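HcgC (Methanococcus maripaludis S2, PDB 5O4J) catalyses a SAM-dependent C-methylation of a pyridinol, probably a step in building the FeGP cofactor of [Fe]-hydrogenase. Local coordinates at residues R167-S172 and I250-S255; M186-E191 and E243-K248; I132-K137 and K173-M178. All coordinates share one frame; numbering follows the deposited sequence. Where two conformers were deposited one is given.

Interaction 1: R167-S172 and I250-S255. With LI (lithium ion), chain I.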
loop_
_atom_site.group_PDB
_atom_site.type_symbol
_atom_site.label_atom_id
_atom_site.label_comp_id
_atom_site.label_asym_id
_atom_site.label_seq_id
_atom_site.Cartn_x
_atom_site.Cartn_y
_atom_site.Cartn_z
ATOM N N ARG A 167 -1.967 10.579 -12.562
ATOM C CA ARG A 167 -3.081 10.185 -11.711
ATOM C C ARG A 167 -3.037 11.013 -10.429
ATOM O O ARG A 167 -2.025 11.028 -9.716
ATOM C CB ARG A 167 -3.024 8.688 -11.404
ATOM C CG ARG A 167 -3.085 7.822 -12.656
ATOM C CD ARG A 167 -3.415 6.365 -12.324
ATOM N NE ARG A 167 -2.352 5.757 -11.538
ATOM C CZ ARG A 167 -2.527 4.942 -10.505
ATOM N NH1 ARG A 167 -1.473 4.443 -9.882
ATOM N NH2 ARG A 167 -3.740 4.626 -10.086
ATOM N N SER A 168 -4.123 11.729 -10.143
ATOM C CA SER A 168 -4.195 12.493 -8.909
ATOM C C SER A 168 -4.082 11.557 -7.712
ATOM O O SER A 168 -4.787 10.552 -7.629
ATOM C CB SER A 168 -5.508 13.276 -8.857
ATOM O OG SER A 168 -6.605 12.403 -8.661
ATOM N N SER A 169 -3.163 11.872 -6.802
ATOM C CA SER A 169 -2.918 11.176 -5.539
ATOM C C SER A 169 -2.305 9.786 -5.671
ATOM O O SER A 169 -2.130 9.121 -4.647
ATOM C CB SER A 169 -4.195 11.041 -4.698
ATOM O OG SER A 169 -4.636 12.316 -4.279
ATOM N N LYS A 170 -1.983 9.315 -6.873
ATOM C CA LYS A 170 -1.494 7.956 -7.050
ATOM C C LYS A 170 -0.235 7.957 -7.901
ATOM O O LYS A 170 -0.044 8.829 -8.750
ATOM C CB LYS A 170 -2.555 7.061 -7.716
ATOM C CG LYS A 170 -3.822 6.908 -6.895
ATOM C CD LYS A 170 -3.568 6.071 -5.664
ATOM C CE LYS A 170 -4.873 5.556 -5.072
ATOM N NZ LYS A 170 -4.631 4.661 -3.906
ATOM N N PHE A 171 0.599 6.941 -7.703
ATOM C CA PHE A 171 1.881 6.852 -8.400
ATOM C C PHE A 171 1.765 6.020 -9.677
ATOM O O PHE A 171 1.330 4.866 -9.635
ATOM C CB PHE A 171 2.946 6.233 -7.493
ATOM C CG PHE A 171 4.334 6.296 -8.078
ATOM C CD1 PHE A 171 4.746 5.356 -9.009
ATOM C CD2 PHE A 171 5.216 7.291 -7.717
ATOM C CE1 PHE A 171 6.009 5.404 -9.557
ATOM C CE2 PHE A 171 6.477 7.350 -8.268
ATOM C CZ PHE A 171 6.876 6.409 -9.195
ATOM N N SER A 172 2.247 6.577 -10.789
ATOM C CA SER A 172 2.407 5.858 -12.043
ATOM C C SER A 172 3.746 6.230 -12.653
ATOM O O SER A 172 4.167 7.385 -12.575
ATOM C CB SER A 172 1.275 6.172 -13.034
ATOM O OG SER A 172 0.094 5.444 -12.701
ATOM N N ILE A 250 -10.461 5.626 -12.420
ATOM C CA ILE A 250 -10.435 6.225 -13.752
ATOM C C ILE A 250 -10.475 7.746 -13.653
ATOM O O ILE A 250 -9.759 8.449 -14.376
ATOM C CB ILE A 250 -11.600 5.691 -14.606
ATOM C CG1 ILE A 250 -11.420 4.198 -14.863
ATOM C CG2 ILE A 250 -11.692 6.470 -15.938
ATOM C CD1 ILE A 250 -12.669 3.494 -15.327
ATOM N N SER A 251 -11.313 8.283 -12.760
ATOM C CA SER A 251 -11.465 9.734 -12.661
ATOM C C SER A 251 -10.206 10.428 -12.155
ATOM O O SER A 251 -10.066 11.645 -12.340
ATOM C CB SER A 251 -12.646 10.096 -11.748
ATOM O OG SER A 251 -12.327 9.880 -10.384
ATOM N N ARG A 252 -9.274 9.694 -11.542
ATOM C CA ARG A 252 -8.058 10.341 -11.059
ATOM C C ARG A 252 -7.138 10.751 -12.200
ATOM O O ARG A 252 -6.257 11.601 -11.997
ATOM C CB ARG A 252 -7.322 9.416 -10.089
ATOM C CG ARG A 252 -8.092 9.148 -8.805
ATOM C CD ARG A 252 -7.221 8.389 -7.817
ATOM N NE ARG A 252 -7.830 8.304 -6.491
ATOM C CZ ARG A 252 -7.889 9.303 -5.618
ATOM N NH1 ARG A 252 -8.463 9.106 -4.436
ATOM N NH2 ARG A 252 -7.388 10.497 -5.919
ATOM N N VAL A 253 -7.320 10.188 -13.395
ATOM C CA VAL A 253 -6.462 10.554 -14.517
ATOM C C VAL A 253 -6.718 12.006 -14.889
ATOM O O VAL A 253 -7.870 12.438 -15.046
ATOM C CB VAL A 253 -6.686 9.621 -15.715
ATOM C CG1 VAL A 253 -5.834 10.052 -16.909
ATOM C CG2 VAL A 253 -6.352 8.190 -15.326
ATOM N N ASP A 254 -5.640 12.769 -14.994
ATOM C CA ASP A 254 -5.674 14.186 -15.326
ATOM C C ASP A 254 -4.663 14.418 -16.438
ATOM O O ASP A 254 -3.472 14.147 -16.249
ATOM C CB ASP A 254 -5.334 15.007 -14.084
ATOM C CG ASP A 254 -5.650 16.469 -14.237
ATOM O OD1 ASP A 254 -6.380 16.831 -15.185
ATOM O OD2 ASP A 254 -5.160 17.246 -13.394
ATOM N N SER A 255 -5.140 14.855 -17.608
ATOM C CA SER A 255 -4.300 15.117 -18.772
ATOM C C SER A 255 -4.375 16.588 -19.149
ATOM O O SER A 255 -5.454 17.189 -19.130
ATOM C CB SER A 255 -4.726 14.269 -19.972
ATOM O OG SER A 255 -3.752 14.347 -20.992
HETATM LI LI LI I . -5.256 14.545 -5.338
HETATM O O HOH W 1 -6.490 15.961 -6.765
#
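The end of strand 159-167 and the start of strand 253-259 pair antiparallel at one margin of the mixed sheet, with Arg-167 opposite Val-253 in a non-hydrogen-bonded pair. The backbones are joined by the bond from Ser-168 N to Arg-252 O, 2.8 Å long and nearly straight (174°), although the nitrogen stands above the carbonyl plane. The same oxygen takes a CA-H...O contact from Arg-167.

Arg-252 makes the largest contribution of any residue. Its chain, extended from CG to NE, follows the type II turn 167-170, and Arg-252 NH2 makes two weak hydrogen bonds, to Ser-168 O at 3.1 Å and to Ser-168 OG at 3.4 Å. Arg-252 CD lies 3.8 Å from Lys-170 CG as the two chains cross obliquely.

The guanidinium of Arg-167 turns back over its own loop instead. Arg-167 NE donates to Ser-172 OG (2.7 Å) and Arg-167 NH1 to Phe-171 O (2.8 Å), while Lys-170 CB covers the centre of one face; NH2 reaches Asp-187 in a salt bridge. Ser-169 OG binds lithium at 2.5 Å and is also hydrogen-bonded to Glu-194 O of the third subunit.

Three cationic side chains lie near one another, their charged ends not in contact; their repulsion is probably relieved by Asp-187 and by Glu-194 of the third subunit, which forms a salt bridge with Lys-170, so the charge balance probably depends partly on the assembly.

Interaction 2: M186-E191 and E243-K248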
loop_
_atom_site.group_PDB
_atom_site.type_symbol
_atom_site.label_atom_id
_atom_site.label_comp_id
_atom_site.label_asym_id
_atom_site.label_seq_id
_atom_site.Cartn_x
_atom_site.Cartn_y
_atom_site.Cartn_z
ATOM N N MET A 186 -4.830 -2.143 -11.124
ATOM C CA MET A 186 -4.130 -2.672 -9.956
ATOM C C MET A 186 -4.561 -1.965 -8.675
ATOM O O MET A 186 -4.828 -2.616 -7.653
ATOM C CB MET A 186 -2.622 -2.544 -10.157
ATOM C CG MET A 186 -2.068 -3.436 -11.244
ATOM S SD MET A 186 -2.263 -5.204 -10.923
ATOM C CE MET A 186 -1.014 -5.403 -9.661
ATOM N N ASP A 187 -4.636 -0.628 -8.701
ATOM C CA ASP A 187 -5.071 0.093 -7.513
ATOM C C ASP A 187 -6.521 -0.255 -7.178
ATOM O O ASP A 187 -6.881 -0.389 -6.007
ATOM C CB ASP A 187 -4.904 1.604 -7.713
ATOM C CG ASP A 187 -3.470 2.076 -7.486
ATOM O OD1 ASP A 187 -2.659 1.292 -6.962
ATOM O OD2 ASP A 187 -3.156 3.242 -7.816
ATOM N N SER A 188 -7.358 -0.436 -8.200
ATOM C CA SER A 188 -8.740 -0.831 -7.957
ATOM C C SER A 188 -8.811 -2.195 -7.288
ATOM O O SER A 188 -9.558 -2.378 -6.325
ATOM C CB SER A 188 -9.526 -0.833 -9.267
ATOM O OG SER A 188 -9.616 0.464 -9.819
ATOM N N CYS A 189 -8.029 -3.160 -7.778
ATOM C CA CYS A 189 -8.030 -4.502 -7.203
ATOM C C CYS A 189 -7.674 -4.480 -5.728
ATOM O O CYS A 189 -8.265 -5.208 -4.926
ATOM C CB CYS A 189 -7.044 -5.392 -7.951
ATOM S SG CYS A 189 -7.656 -5.947 -9.509
ATOM N N ARG A 190 -6.689 -3.673 -5.353
ATOM C CA ARG A 190 -6.240 -3.686 -3.971
ATOM C C ARG A 190 -7.327 -3.162 -3.046
ATOM O O ARG A 190 -7.530 -3.712 -1.956
ATOM C CB ARG A 190 -4.934 -2.896 -3.853
ATOM C CG ARG A 190 -3.805 -3.611 -4.617
ATOM C CD ARG A 190 -2.412 -3.076 -4.341
ATOM N NE ARG A 190 -1.735 -2.688 -5.579
ATOM C CZ ARG A 190 -1.602 -1.436 -6.017
ATOM N NH1 ARG A 190 -2.086 -0.416 -5.317
ATOM N NH2 ARG A 190 -0.972 -1.200 -7.161
ATOM N N GLU A 191 -8.090 -2.157 -3.495
ATOM C CA GLU A 191 -9.199 -1.651 -2.687
ATOM C C GLU A 191 -10.389 -2.607 -2.699
ATOM O O GLU A 191 -11.042 -2.802 -1.666
ATOM C CB GLU A 191 -9.637 -0.272 -3.188
ATOM C CG GLU A 191 -10.682 0.358 -2.293
ATOM C CD GLU A 191 -11.107 1.760 -2.716
ATOM O OE1 GLU A 191 -10.456 2.382 -3.588
ATOM O OE2 GLU A 191 -12.106 2.234 -2.145
ATOM N N GLU A 243 -17.829 -1.379 -9.419
ATOM C CA GLU A 243 -17.830 -0.347 -10.451
ATOM C C GLU A 243 -17.443 1.017 -9.876
ATOM O O GLU A 243 -16.748 1.798 -10.534
ATOM C CB GLU A 243 -19.201 -0.258 -11.125
ATOM C CG GLU A 243 -19.773 -1.577 -11.701
ATOM C CD GLU A 243 -18.841 -2.276 -12.679
ATOM O OE1 GLU A 243 -18.290 -1.595 -13.567
ATOM O OE2 GLU A 243 -18.696 -3.512 -12.580
ATOM N N GLU A 244 -17.899 1.326 -8.657
ATOM C CA GLU A 244 -17.571 2.619 -8.062
ATOM C C GLU A 244 -16.066 2.777 -7.862
ATOM O O GLU A 244 -15.514 3.853 -8.119
ATOM C CB GLU A 244 -18.305 2.798 -6.732
ATOM C CG GLU A 244 -19.809 3.037 -6.863
ATOM C CD GLU A 244 -20.162 4.494 -7.117
ATOM O OE1 GLU A 244 -21.256 4.755 -7.658
ATOM O OE2 GLU A 244 -19.351 5.380 -6.769
ATOM N N ILE A 245 -15.381 1.724 -7.409
ATOM C CA ILE A 245 -13.944 1.819 -7.184
ATOM C C ILE A 245 -13.201 1.994 -8.502
ATOM O O ILE A 245 -12.264 2.795 -8.600
ATOM C CB ILE A 245 -13.451 0.584 -6.408
ATOM C CG1 ILE A 245 -13.946 0.670 -4.965
ATOM C CG2 ILE A 245 -11.935 0.470 -6.456
ATOM C CD1 ILE A 245 -13.904 -0.633 -4.233
ATOM N N LEU A 246 -13.577 1.222 -9.522
ATOM C CA LEU A 246 -12.958 1.375 -10.834
ATOM C C LEU A 246 -13.195 2.774 -11.371
ATOM O O LEU A 246 -12.270 3.427 -11.855
ATOM C CB LEU A 246 -13.519 0.345 -11.811
ATOM C CG LEU A 246 -12.821 -1.002 -11.782
ATOM C CD1 LEU A 246 -13.699 -2.033 -12.491
ATOM C CD2 LEU A 246 -11.444 -0.887 -12.426
ATOM N N SER A 247 -14.450 3.243 -11.307
ATOM C CA SER A 247 -14.771 4.564 -11.834
ATOM C C SER A 247 -13.992 5.654 -11.110
ATOM O O SER A 247 -13.501 6.594 -11.744
ATOM C CB SER A 247 -16.273 4.821 -11.730
ATOM O OG SER A 247 -16.970 4.019 -12.667
ATOM N N LYS A 248 -13.880 5.552 -9.783
ATOM C CA LYS A 248 -13.111 6.539 -9.025
ATOM C C LYS A 248 -11.661 6.567 -9.477
ATOM O O LYS A 248 -11.070 7.642 -9.651
ATOM C CB LYS A 248 -13.205 6.231 -7.531
ATOM C CG LYS A 248 -12.280 7.050 -6.632
ATOM C CD LYS A 248 -12.432 6.628 -5.173
ATOM C CE LYS A 248 -11.854 5.238 -4.897
ATOM N NZ LYS A 248 -12.094 4.825 -3.486
#
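Two helices pack as an antiparallel pair; the axes of the two short segments come within 9.1 Å of each other and cross at 145°. Helix 177-193 leads from the mixed sheet of the Rossmann-like part toward the four-stranded antiparallel sheet, and helix 239-251 leads back, so the pair lies between the two sheets.

The apolar contact rests on Ile-245 and Leu-246. Ile-245 points at the other helix and sets its CG2 against Ser-188 O at 3.7 Å, while its CG1 meets the carboxylate of Glu-191 and its CD1 the CG of that residue, the two chains crossing obliquely. Leu-246 starts off to one side, but its CD2 comes round to 3.5 Å from Ser-188 OG. The small Ser-188 is consistent with the close backbones, its CA 5.6 Å from Leu-246 CA; its hydroxyl is hydrogen-bonded to Ile-184 O within its own helix. Ile-230 of strand 230-234 touches both Ser-188 and Leu-246.

The polar contact closes the more exposed side. Glu-191 has CG anti to the backbone N (chi1 -174°) and reaches out fully extended, whereas Lys-248 bends at chi3 (70°) and meets it at about a right angle. An alanine here in place of Glu-191, lacking the carboxylate that pairs with Lys-248 and the stem over Ile-245, would probably loosen this side of the helix pair. The grip is symmetric: Lys-248 NZ lies 2.9 Å from Glu-191 OE1 and 2.9 Å from Glu-191 OE2, each oxygen accepting through its syn lone pair.

Interaction 3: I132-K137 and K173-M178; sequences IVEDPK and KTSGTM. With SAH (S-adenosyl-L-homocysteine), chain E; PJL ((3~{E})-3-[(~{E})-3-oxidanylprop-2-enoyl]iminopropanoic acid), chain H.
A single serine grips two successive carbonyls: Ser-175 OG donates to Asp-135 O at a short 2.6 Å, in the carbonyl plane and on a lone pair, while Ser-175 N donates to Pro-136 O at 3.0 Å from above the plane of that carbonyl. The hydroxyl reaches its acceptor by sitting between its own backbone N and carbonyl carbon (chi1 58°). This joins the loop after parallel strand 130-134 to the loop that leads into helix 177-193 in the Rossmann-like part of the chain. Beside it, Lys-137 and Thr-174 form a lone backbone bridge.

Each loop is shaped by a side-chain turn. Asp-135 OD1 accepts from Lys-137 N at 2.9 Å in an Asx turn, and Lys-137 NZ adds a salt bridge to the same oxygen at 2.8 Å; both come from above the carboxylate plane. Across the contact, Thr-174 OG1 accepts from Gly-176 N in an ST turn, and it is also hydrogen-bonded to Thr-179.

The amino-acid end of S-adenosyl-L-homocysteine is held from both segments. At the helix start, Thr-177 N donates to SAH OXT at 2.8 Å (157°), where the helix N-terminus would probably help to stabilise the carboxylate's negative charge. Glu-134, its CG anti to the backbone N and its chain extended, takes a weak bond from SAH N at 3.1 Å through OE1, and its OE2 is held by Lys-29 in a salt bridge. Pro-136 CB and Met-178 CB line the neighbouring PJL molecule. Gly-176, the N-cap residue, lies beside both ligands, SAH OXT and PJL O13 each 3.3 Å from its bare CA.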
loop_
_atom_site.group_PDB
_atom_site.type_symbol
_atom_site.label_atom_id
_atom_site.label_comp_id
_atom_site.label_asym_id
_atom_site.label_seq_id
_atom_site.Cartn_x
_atom_site.Cartn_y
_atom_site.Cartn_z
ATOM N N ILE A 132 3.135 19.776 -30.544
ATOM C CA ILE A 132 2.839 19.156 -29.256
ATOM C C ILE A 132 3.644 17.873 -29.161
ATOM O O ILE A 132 3.595 17.048 -30.078
ATOM C CB ILE A 132 1.342 18.843 -29.096
ATOM C CG1 ILE A 132 0.523 20.129 -29.181
ATOM C CG2 ILE A 132 1.085 18.114 -27.778
ATOM C CD1 ILE A 132 -0.959 19.898 -29.290
ATOM N N VAL A 133 4.372 17.703 -28.059
ATOM C CA VAL A 133 5.122 16.486 -27.771
ATOM C C VAL A 133 4.556 15.884 -26.495
ATOM O O VAL A 133 4.421 16.580 -25.484
ATOM C CB VAL A 133 6.630 16.758 -27.616
ATOM C CG1 VAL A 133 7.399 15.480 -27.223
ATOM C CG2 VAL A 133 7.202 17.343 -28.890
ATOM N N GLU A 134 4.203 14.600 -26.539
ATOM C CA GLU A 134 3.733 13.944 -25.336
ATOM C C GLU A 134 4.923 13.588 -24.459
ATOM O O GLU A 134 5.881 12.963 -24.923
ATOM C CB GLU A 134 2.915 12.692 -25.656
ATOM C CG GLU A 134 2.345 12.058 -24.392
ATOM C CD GLU A 134 1.354 10.954 -24.660
ATOM O OE1 GLU A 134 1.316 10.445 -25.798
ATOM O OE2 GLU A 134 0.615 10.608 -23.718
ATOM N N ASP A 135 4.879 14.033 -23.203
ATOM C CA ASP A 135 5.895 13.686 -22.212
ATOM C C ASP A 135 5.559 12.312 -21.635
ATOM O O ASP A 135 4.532 12.162 -20.954
ATOM C CB ASP A 135 5.937 14.760 -21.125
ATOM C CG ASP A 135 6.935 14.464 -20.020
ATOM O OD1 ASP A 135 7.680 13.466 -20.101
ATOM O OD2 ASP A 135 6.968 15.261 -19.050
ATOM N N PRO A 136 6.382 11.285 -21.894
ATOM C CA PRO A 136 6.077 9.945 -21.366
ATOM C C PRO A 136 6.360 9.798 -19.882
ATOM O O PRO A 136 5.898 8.826 -19.271
ATOM C CB PRO A 136 6.995 9.031 -22.185
ATOM C CG PRO A 136 8.183 9.874 -22.445
ATOM C CD PRO A 136 7.647 11.283 -22.655
ATOM N N LYS A 137 7.120 10.711 -19.288
ATOM C CA LYS A 137 7.427 10.610 -17.871
ATOM C C LYS A 137 6.162 10.763 -17.048
ATOM O O LYS A 137 5.365 11.675 -17.282
ATOM C CB LYS A 137 8.429 11.680 -17.467
ATOM C CG LYS A 137 9.774 11.554 -18.159
ATOM C CD LYS A 137 10.795 12.528 -17.565
ATOM C CE LYS A 137 10.336 13.983 -17.647
ATOM N NZ LYS A 137 10.092 14.433 -19.042
ATOM N N LYS A 173 4.408 5.242 -13.264
ATOM C CA LYS A 173 5.767 5.451 -13.762
ATOM C C LYS A 173 5.792 6.221 -15.075
ATOM O O LYS A 173 6.796 6.874 -15.385
ATOM C CB LYS A 173 6.468 4.104 -13.935
ATOM C CG LYS A 173 6.866 3.438 -12.639
ATOM C CD LYS A 173 8.046 4.142 -12.014
ATOM C CE LYS A 173 8.681 3.296 -10.928
ATOM N NZ LYS A 173 9.554 2.277 -11.562
ATOM N N THR A 174 4.734 6.131 -15.872
ATOM C CA THR A 174 4.672 6.841 -17.136
ATOM C C THR A 174 3.263 7.385 -17.307
ATOM O O THR A 174 2.340 7.053 -16.555
ATOM C CB THR A 174 5.036 5.984 -18.370
ATOM O OG1 THR A 174 3.886 5.269 -18.838
ATOM C CG2 THR A 174 6.177 5.007 -18.090
ATOM N N SER A 175 3.128 8.216 -18.329
ATOM C CA SER A 175 1.864 8.763 -18.794
ATOM C C SER A 175 1.248 7.932 -19.902
ATOM O O SER A 175 0.238 8.355 -20.485
ATOM C CB SER A 175 2.101 10.173 -19.322
ATOM O OG SER A 175 3.062 10.096 -20.358
ATOM N N GLY A 176 1.877 6.815 -20.257
ATOM C CA GLY A 176 1.365 6.008 -21.351
ATOM C C GLY A 176 -0.019 5.475 -21.031
ATOM O O GLY A 176 -0.328 5.129 -19.888
ATOM N N THR A 177 -0.864 5.407 -22.060
ATOM C CA THR A 177 -2.221 4.899 -21.867
ATOM C C THR A 177 -2.208 3.516 -21.224
ATOM O O THR A 177 -2.936 3.269 -20.262
ATOM C CB THR A 177 -2.955 4.889 -23.205
ATOM O OG1 THR A 177 -2.923 6.217 -23.755
ATOM C CG2 THR A 177 -4.404 4.459 -23.053
ATOM N N MET A 178 -1.372 2.604 -21.739
ATOM C CA MET A 178 -1.291 1.256 -21.181
ATOM C C MET A 178 -0.888 1.282 -19.708
ATOM O O MET A 178 -1.504 0.603 -18.881
ATOM C CB MET A 178 -0.295 0.419 -21.984
ATOM C CG MET A 178 -0.132 -1.028 -21.491
ATOM S SD MET A 178 -1.639 -1.994 -21.420
ATOM C CE MET A 178 -2.235 -1.838 -23.104
HETATM N N SAH E . 2.398 7.589 -25.412
HETATM C CA SAH E . 1.529 6.602 -26.121
HETATM C CB SAH E . 2.301 5.301 -26.332
HETATM C CG SAH E . 3.288 5.417 -27.492
HETATM S SD SAH E . 4.089 3.872 -27.841
HETATM C C SAH E . 0.281 6.296 -25.343
HETATM O O SAH E . -0.530 5.459 -25.812
HETATM O OXT SAH E . 0.119 6.876 -24.262
HETATM C "C5'" SAH E . 5.068 4.292 -29.252
HETATM C "C4'" SAH E . 4.270 4.332 -30.550
HETATM O "O4'" SAH E . 4.991 5.125 -31.501
HETATM C "C3'" SAH E . 4.148 2.954 -31.172
HETATM O "O3'" SAH E . 2.955 2.846 -31.964
HETATM C "C2'" SAH E . 5.397 2.890 -32.017
HETATM O "O2'" SAH E . 5.353 1.920 -33.069
HETATM C "C1'" SAH E . 5.468 4.296 -32.565
HETATM N N9 SAH E . 6.831 4.750 -32.883
HETATM C C8 SAH E . 7.955 4.506 -32.173
HETATM N N7 SAH E . 9.010 5.123 -32.763
HETATM C C5 SAH E . 8.540 5.780 -33.841
HETATM C C6 SAH E . 9.112 6.637 -34.896
HETATM N N6 SAH E . 10.437 6.911 -34.904
HETATM N N1 SAH E . 8.275 7.118 -35.836
HETATM C C2 SAH E . 6.959 6.860 -35.834
HETATM N N3 SAH E . 6.366 6.086 -34.910
HETATM C C4 SAH E . 7.103 5.536 -33.914
HETATM O O14 PJL H . 2.812 2.364 -23.362
HETATM C C12 PJL H . 3.135 2.568 -22.152
HETATM O O13 PJL H . 2.325 2.859 -21.250
HETATM C C10 PJL H . 4.567 2.478 -21.671
HETATM C C4 PJL H . 5.568 2.968 -22.684
HETATM N N5 PJL H . 6.002 2.219 -23.600
HETATM C C6 PJL H . 6.911 2.612 -24.514
HETATM O O8 PJL H . 7.672 1.807 -25.030
HETATM C C7 PJL H . 7.039 4.033 -24.923
HETATM C C2 PJL H . 6.279 4.983 -24.384
HETATM O O1 PJL H . 6.368 6.251 -24.710
#

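In the fold
Interactions 1 and 3 both reach the mixed sheet, and their segments 167-172 and 173-178 follow directly in sequence. All three contacts are buried; interaction 2 alone includes an exposed touching residue, Lys-248 of its salt bridge. Interaction 3 lies deepest, about 8 Å from the chain centre, where hydrogen bonds to carbonyls tie two loops and an N-H and a carboxylate hold SAH beside PJL. Interaction 1, about 14 Å out, is cation-rich and covered by the second and third subunits. Interaction 2, about 19 Å out, has an apolar seam. It shares helix 239-251 with interaction 1, touching it through the Arg-167 to Asp-187 salt bridge, and helix 177-193 with interaction 3; both meet the fourth subunit.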